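Long-range contact in phosphoserine phosphatase (Thermococcus onnurineus, PDB 4AP9), which probably hydrolyses L-phosphoserine to L-serine and phosphate with magnesium as cofactor, the last step of serine biosynthesis: residues 25-38 with 59-71. Sequence-based numbering, arbitrary orientation.
Sequences FWREMARITGKREI and RVGLIRGIDEGTF. With 1PS (3-pyridinium-1-ylpropane-1-sulfonate), chain E.
Trp26 lies against Arg59 in a CH-pi and cation-pi contact. Arg59 CB sits over the six-membered ring, 3.8 Å from its centroid. The chain then bends at chi3 (-79°) and brings CZ over the five-membered ring. The guanidinium is not stacked flat; its plane stands 70° from the indole. Trp52 gives Arg59 a second cation-pi partner. Phe25 CD2 covers the opposite indole face.

The apolar core centres on Ile63. Its CD1 lies 3.6 Å from Trp26 CZ3 and also meets the edge of the Phe25 ring. Its CG2 packs on Ile38 CD1 at 3.8 Å. With an alanine at Trp26, a gap is likely to open between Ile63 and Arg59, and the guanidinium would probably lose one of its two aromatic partners. Phe25 and Phe71 meet obliquely, with planes at 57°. Phe105 meets both rings edge-to-face.

These segments belong to the helical cap of the haloacid dehalogenase fold. Helix 25-33 and the start of helix 36-47 pack on helix 52-62, the turn after it and the start of helix 68-73. At the end of the type II turn Ile63-Ile66, Ile66 CD1 touches Met29 SE at 4.0 Å and Thr33 CG2 at 3.9 Å.

One hydrogen bond crosses the contact: the extended Lys35 chain carries NZ to Leu62 O, 2.9 Å away. Leu62 also packs on the Glu37 chain. At the end of helix 25-33, Thr33 OG1 donates to Met29 O and accepts from Lys35 N, forming an ST turn. Bound 3-pyridinium-1-ylpropane-1-sulfonate lies at this end; its C6 is 3.1 Å from Ile32 O.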
loop_
_atom_site.group_PDB
_atom_site.type_symbol
_atom_site.label_atom_id
_atom_site.label_comp_id
_atom_site.label_asym_id
_atom_site.label_seq_id
_atom_site.Cartn_x
_atom_site.Cartn_y
_atom_site.Cartn_z
ATOM N N PHE A 25 -11.373 8.952 -36.806
ATOM C CA PHE A 25 -12.843 8.911 -36.847
ATOM C C PHE A 25 -13.541 10.270 -36.764
ATOM O O PHE A 25 -14.497 10.534 -37.496
ATOM C CB PHE A 25 -13.376 8.001 -35.732
ATOM C CG PHE A 25 -14.874 7.977 -35.637
ATOM C CD1 PHE A 25 -15.616 7.146 -36.458
ATOM C CD2 PHE A 25 -15.541 8.769 -34.712
ATOM C CE1 PHE A 25 -17.001 7.115 -36.382
ATOM C CE2 PHE A 25 -16.938 8.739 -34.628
ATOM C CZ PHE A 25 -17.662 7.909 -35.464
ATOM N N TRP A 26 -13.118 11.131 -35.842
ATOM C CA TRP A 26 -13.810 12.408 -35.694
ATOM C C TRP A 26 -13.594 13.382 -36.871
ATOM O O TRP A 26 -14.511 14.140 -37.236
ATOM C CB TRP A 26 -13.534 13.057 -34.320
ATOM C CG TRP A 26 -14.157 12.270 -33.178
ATOM C CD1 TRP A 26 -13.494 11.581 -32.193
ATOM C CD2 TRP A 26 -15.561 12.053 -32.938
ATOM N NE1 TRP A 26 -14.397 10.983 -31.339
ATOM C CE2 TRP A 26 -15.666 11.243 -31.783
ATOM C CE3 TRP A 26 -16.727 12.475 -33.578
ATOM C CZ2 TRP A 26 -16.899 10.851 -31.254
ATOM C CZ3 TRP A 26 -17.958 12.080 -33.052
ATOM C CH2 TRP A 26 -18.029 11.271 -31.901
ATOM N N ARG A 27 -12.402 13.355 -37.462
ATOM C CA ARG A 27 -12.132 14.153 -38.657
ATOM C C ARG A 27 -12.969 13.619 -39.818
ATOM O O ARG A 27 -13.481 14.384 -40.629
ATOM C CB ARG A 27 -10.646 14.130 -39.016
ATOM C CG ARG A 27 -9.782 14.721 -37.907
ATOM C CD ARG A 27 -8.332 14.898 -38.316
ATOM N NE ARG A 27 -7.515 15.283 -37.161
ATOM C CZ ARG A 27 -7.403 16.521 -36.689
ATOM N NH1 ARG A 27 -8.053 17.527 -37.266
ATOM N NH2 ARG A 27 -6.632 16.756 -35.630
ATOM N N GLU A 28 -13.128 12.302 -39.882
ATOM C CA GLU A 28 -14.006 11.711 -40.890
ATOM C C GLU A 28 -15.476 12.083 -40.656
ATOM O O GLU A 28 -16.217 12.380 -41.605
ATOM C CB GLU A 28 -13.820 10.194 -40.937
ATOM C CG GLU A 28 -14.684 9.475 -41.967
ATOM C CD GLU A 28 -14.277 9.749 -43.410
ATOM O OE1 GLU A 28 -13.315 10.513 -43.642
ATOM O OE2 GLU A 28 -14.929 9.185 -44.313
HETATM N N MSE A 29 -15.915 12.071 -39.399
HETATM C CA MSE A 29 -17.276 12.487 -39.098
HETATM C C MSE A 29 -17.508 13.945 -39.482
HETATM O O MSE A 29 -18.587 14.308 -39.952
HETATM C CB MSE A 29 -17.621 12.262 -37.626
HETATM C CG MSE A 29 -17.790 10.806 -37.260
HETATM SE SE MSE A 29 -19.313 10.026 -38.210
HETATM C CE MSE A 29 -18.331 9.039 -39.477
ATOM N N ALA A 30 -16.493 14.784 -39.288
ATOM C CA ALA A 30 -16.642 16.194 -39.634
ATOM C C ALA A 30 -16.787 16.324 -41.147
ATOM O O ALA A 30 -17.547 17.170 -41.622
ATOM C CB ALA A 30 -15.457 17.013 -39.139
ATOM N N ARG A 31 -16.065 15.486 -41.890
ATOM C CA ARG A 31 -16.084 15.536 -43.354
ATOM C C ARG A 31 -17.439 15.071 -43.889
ATOM O O ARG A 31 -18.042 15.714 -44.752
ATOM C CB ARG A 31 -14.944 14.693 -43.942
ATOM C CG ARG A 31 -14.846 14.726 -45.477
ATOM C CD ARG A 31 -13.833 13.727 -46.004
ATOM N NE ARG A 31 -14.291 12.345 -45.913
ATOM C CZ ARG A 31 -15.024 11.754 -46.851
ATOM N NH1 ARG A 31 -15.386 12.447 -47.924
ATOM N NH2 ARG A 31 -15.416 10.489 -46.714
ATOM N N ILE A 32 -17.918 13.956 -43.351
ATOM C CA ILE A 32 -19.168 13.353 -43.789
ATOM C C ILE A 32 -20.379 14.219 -43.444
ATOM O O ILE A 32 -21.257 14.423 -44.278
ATOM C CB ILE A 32 -19.352 11.946 -43.170
ATOM C CG1 ILE A 32 -18.349 10.970 -43.772
ATOM C CG2 ILE A 32 -20.789 11.443 -43.369
ATOM C CD1 ILE A 32 -18.470 10.807 -45.274
ATOM N N THR A 33 -20.422 14.739 -42.219
ATOM C CA THR A 33 -21.563 15.537 -41.772
ATOM C C THR A 33 -21.458 16.994 -42.221
ATOM O O THR A 33 -22.461 17.715 -42.271
ATOM C CB THR A 33 -21.677 15.569 -40.243
ATOM O OG1 THR A 33 -20.524 16.226 -39.704
ATOM C CG2 THR A 33 -21.791 14.162 -39.665
ATOM N N GLY A 34 -20.241 17.429 -42.520
ATOM C CA GLY A 34 -19.996 18.824 -42.835
ATOM C C GLY A 34 -20.014 19.718 -41.606
ATOM O O GLY A 34 -19.916 20.945 -41.714
ATOM N N LYS A 35 -20.157 19.115 -40.428
ATOM C CA LYS A 35 -20.146 19.888 -39.193
ATOM C C LYS A 35 -18.717 20.177 -38.764
ATOM O O LYS A 35 -18.073 19.345 -38.115
ATOM C CB LYS A 35 -20.901 19.151 -38.081
ATOM C CG LYS A 35 -22.384 18.955 -38.390
ATOM C CD LYS A 35 -23.022 17.949 -37.453
ATOM C CE LYS A 35 -24.522 17.849 -37.686
ATOM N NZ LYS A 35 -25.183 17.152 -36.543
ATOM N N ARG A 36 -18.222 21.358 -39.129
ATOM C CA ARG A 36 -16.869 21.767 -38.750
ATOM C C ARG A 36 -16.639 21.768 -37.237
ATOM O O ARG A 36 -15.526 21.503 -36.773
ATOM C CB ARG A 36 -16.550 23.146 -39.334
ATOM C CG ARG A 36 -16.708 23.221 -40.848
ATOM C CD ARG A 36 -16.292 24.585 -41.384
ATOM N NE ARG A 36 -14.857 24.801 -41.213
ATOM C CZ ARG A 36 -13.951 24.647 -42.176
ATOM N NH1 ARG A 36 -14.328 24.293 -43.397
ATOM N NH2 ARG A 36 -12.666 24.855 -41.917
ATOM N N GLU A 37 -17.688 22.072 -36.479
ATOM C CA GLU A 37 -17.637 22.084 -35.021
ATOM C C GLU A 37 -17.047 20.782 -34.457
ATOM O O GLU A 37 -16.371 20.800 -33.427
ATOM C CB GLU A 37 -19.034 22.345 -34.440
ATOM C CG GLU A 37 -19.063 22.596 -32.923
ATOM C CD GLU A 37 -20.484 22.726 -32.374
ATOM O OE1 GLU A 37 -21.439 22.751 -33.175
ATOM O OE2 GLU A 37 -20.642 22.793 -31.139
ATOM N N ILE A 38 -17.285 19.660 -35.135
ATOM C CA ILE A 38 -16.766 18.381 -34.640
ATOM C C ILE A 38 -15.244 18.373 -34.613
ATOM O O ILE A 38 -14.634 17.949 -33.633
ATOM C CB ILE A 38 -17.269 17.188 -35.473
ATOM C CG1 ILE A 38 -18.786 17.041 -35.306
ATOM C CG2 ILE A 38 -16.555 15.893 -35.035
ATOM C CD1 ILE A 38 -19.424 16.036 -36.273
ATOM N N ARG A 59 -18.665 16.073 -29.035
ATOM C CA ARG A 59 -18.545 15.455 -30.353
ATOM C C ARG A 59 -19.582 14.340 -30.497
ATOM O O ARG A 59 -20.255 14.225 -31.521
ATOM C CB ARG A 59 -17.126 14.914 -30.564
ATOM C CG ARG A 59 -16.101 16.019 -30.906
ATOM C CD ARG A 59 -14.685 15.493 -31.037
ATOM N NE ARG A 59 -14.064 15.282 -29.728
ATOM C CZ ARG A 59 -13.186 14.333 -29.448
ATOM N NH1 ARG A 59 -12.805 13.468 -30.373
ATOM N NH2 ARG A 59 -12.697 14.233 -28.230
ATOM N N VAL A 60 -19.721 13.530 -29.457
ATOM C CA VAL A 60 -20.680 12.428 -29.484
ATOM C C VAL A 60 -22.094 12.954 -29.726
ATOM O O VAL A 60 -22.853 12.384 -30.509
ATOM C CB VAL A 60 -20.631 11.634 -28.188
ATOM C CG1 VAL A 60 -21.899 10.777 -28.019
ATOM C CG2 VAL A 60 -19.385 10.785 -28.181
ATOM N N GLY A 61 -22.414 14.058 -29.058
ATOM C CA GLY A 61 -23.696 14.709 -29.187
ATOM C C GLY A 61 -23.978 15.164 -30.604
ATOM O O GLY A 61 -25.112 15.069 -31.081
ATOM N N LEU A 62 -22.942 15.650 -31.280
ATOM C CA LEU A 62 -23.090 16.169 -32.631
ATOM C C LEU A 62 -23.308 15.088 -33.698
ATOM O O LEU A 62 -23.660 15.411 -34.832
ATOM C CB LEU A 62 -21.899 17.059 -33.011
ATOM C CG LEU A 62 -21.817 18.409 -32.287
ATOM C CD1 LEU A 62 -20.417 18.990 -32.333
ATOM C CD2 LEU A 62 -22.812 19.380 -32.882
ATOM N N ILE A 63 -23.089 13.821 -33.358
ATOM C CA ILE A 63 -23.425 12.767 -34.313
ATOM C C ILE A 63 -24.597 11.894 -33.869
ATOM O O ILE A 63 -24.862 10.847 -34.458
ATOM C CB ILE A 63 -22.203 11.892 -34.733
ATOM C CG1 ILE A 63 -21.601 11.147 -33.538
ATOM C CG2 ILE A 63 -21.156 12.731 -35.470
ATOM C CD1 ILE A 63 -20.712 9.964 -33.929
ATOM N N ARG A 64 -25.306 12.335 -32.836
ATOM C CA ARG A 64 -26.512 11.627 -32.418
ATOM C C ARG A 64 -27.407 11.452 -33.642
ATOM O O ARG A 64 -27.588 12.395 -34.417
ATOM C CB ARG A 64 -27.245 12.399 -31.326
ATOM C CG ARG A 64 -28.257 11.569 -30.559
ATOM C CD ARG A 64 -29.077 12.446 -29.646
ATOM N NE ARG A 64 -29.809 13.452 -30.410
ATOM C CZ ARG A 64 -30.182 14.636 -29.935
ATOM N NH1 ARG A 64 -29.889 14.976 -28.685
ATOM N NH2 ARG A 64 -30.844 15.482 -30.716
ATOM N N GLY A 65 -27.934 10.243 -33.825
ATOM C CA GLY A 65 -28.865 9.972 -34.904
ATOM C C GLY A 65 -28.255 9.439 -36.187
ATOM O O GLY A 65 -28.975 8.931 -37.051
ATOM N N ILE A 66 -26.937 9.545 -36.329
ATOM C CA ILE A 66 -26.311 9.126 -37.568
ATOM C C ILE A 66 -26.534 7.622 -37.769
ATOM O O ILE A 66 -26.506 6.847 -36.814
ATOM C CB ILE A 66 -24.809 9.518 -37.604
ATOM C CG1 ILE A 66 -24.296 9.551 -39.044
ATOM C CG2 ILE A 66 -23.968 8.589 -36.743
ATOM C CD1 ILE A 66 -23.181 10.545 -39.245
ATOM N N ASP A 67 -26.806 7.211 -39.001
ATOM C CA ASP A 67 -27.140 5.818 -39.254
ATOM C C ASP A 67 -25.970 4.883 -38.963
ATOM O O ASP A 67 -24.823 5.228 -39.215
ATOM C CB ASP A 67 -27.599 5.627 -40.699
ATOM C CG ASP A 67 -28.188 4.259 -40.931
ATOM O OD1 ASP A 67 -29.344 4.050 -40.503
ATOM O OD2 ASP A 67 -27.493 3.392 -41.507
ATOM N N GLU A 68 -26.264 3.692 -38.449
ATOM C CA GLU A 68 -25.226 2.687 -38.230
ATOM C C GLU A 68 -24.418 2.378 -39.507
ATOM O O GLU A 68 -23.212 2.138 -39.452
ATOM C CB GLU A 68 -25.844 1.404 -37.670
ATOM C CG GLU A 68 -24.826 0.406 -37.158
ATOM C CD GLU A 68 -25.478 -0.688 -36.332
ATOM O OE1 GLU A 68 -26.729 -0.747 -36.317
ATOM O OE2 GLU A 68 -24.745 -1.480 -35.698
ATOM N N GLY A 69 -25.075 2.381 -40.662
ATOM C CA GLY A 69 -24.373 2.104 -41.905
ATOM C C GLY A 69 -23.318 3.152 -42.233
ATOM O O GLY A 69 -22.212 2.816 -42.678
ATOM N N THR A 70 -23.658 4.418 -42.010
ATOM C CA THR A 70 -22.738 5.527 -42.246
ATOM C C THR A 70 -21.551 5.393 -41.310
ATOM O O THR A 70 -20.399 5.611 -41.694
ATOM C CB THR A 70 -23.418 6.886 -41.976
ATOM O OG1 THR A 70 -24.576 7.019 -42.806
ATOM C CG2 THR A 70 -22.463 8.044 -42.238
ATOM N N PHE A 71 -21.862 5.033 -40.069
ATOM C CA PHE A 71 -20.879 4.850 -39.013
ATOM C C PHE A 71 -19.916 3.732 -39.398
ATOM O O PHE A 71 -18.699 3.912 -39.385
ATOM C CB PHE A 71 -21.622 4.480 -37.719
ATOM C CG PHE A 71 -20.806 4.621 -36.461
ATOM C CD1 PHE A 71 -20.072 3.559 -35.973
ATOM C CD2 PHE A 71 -20.832 5.802 -35.738
ATOM C CE1 PHE A 71 -19.337 3.682 -34.809
ATOM C CE2 PHE A 71 -20.104 5.927 -34.564
ATOM C CZ PHE A 71 -19.350 4.859 -34.113
HETATM N N1 1PS E . -20.432 15.327 -47.519
HETATM C C1 1PS E . -19.534 16.215 -47.954
HETATM C C2 1PS E . -18.289 15.799 -48.405
HETATM C C3 1PS E . -20.176 14.009 -47.494
HETATM C C4 1PS E . -18.946 13.520 -47.931
HETATM C C5 1PS E . -17.980 14.424 -48.396
HETATM C C6 1PS E . -21.699 15.811 -47.064
HETATM C C7 1PS E . -21.482 17.056 -46.252
HETATM C C8 1PS E . -22.804 17.598 -45.806
HETATM S S1 1PS E . -22.963 19.302 -46.268
HETATM O O1 1PS E . -24.200 19.775 -45.627
HETATM O O2 1PS E . -23.082 19.415 -47.713
HETATM O O3 1PS E . -21.834 20.081 -45.793
#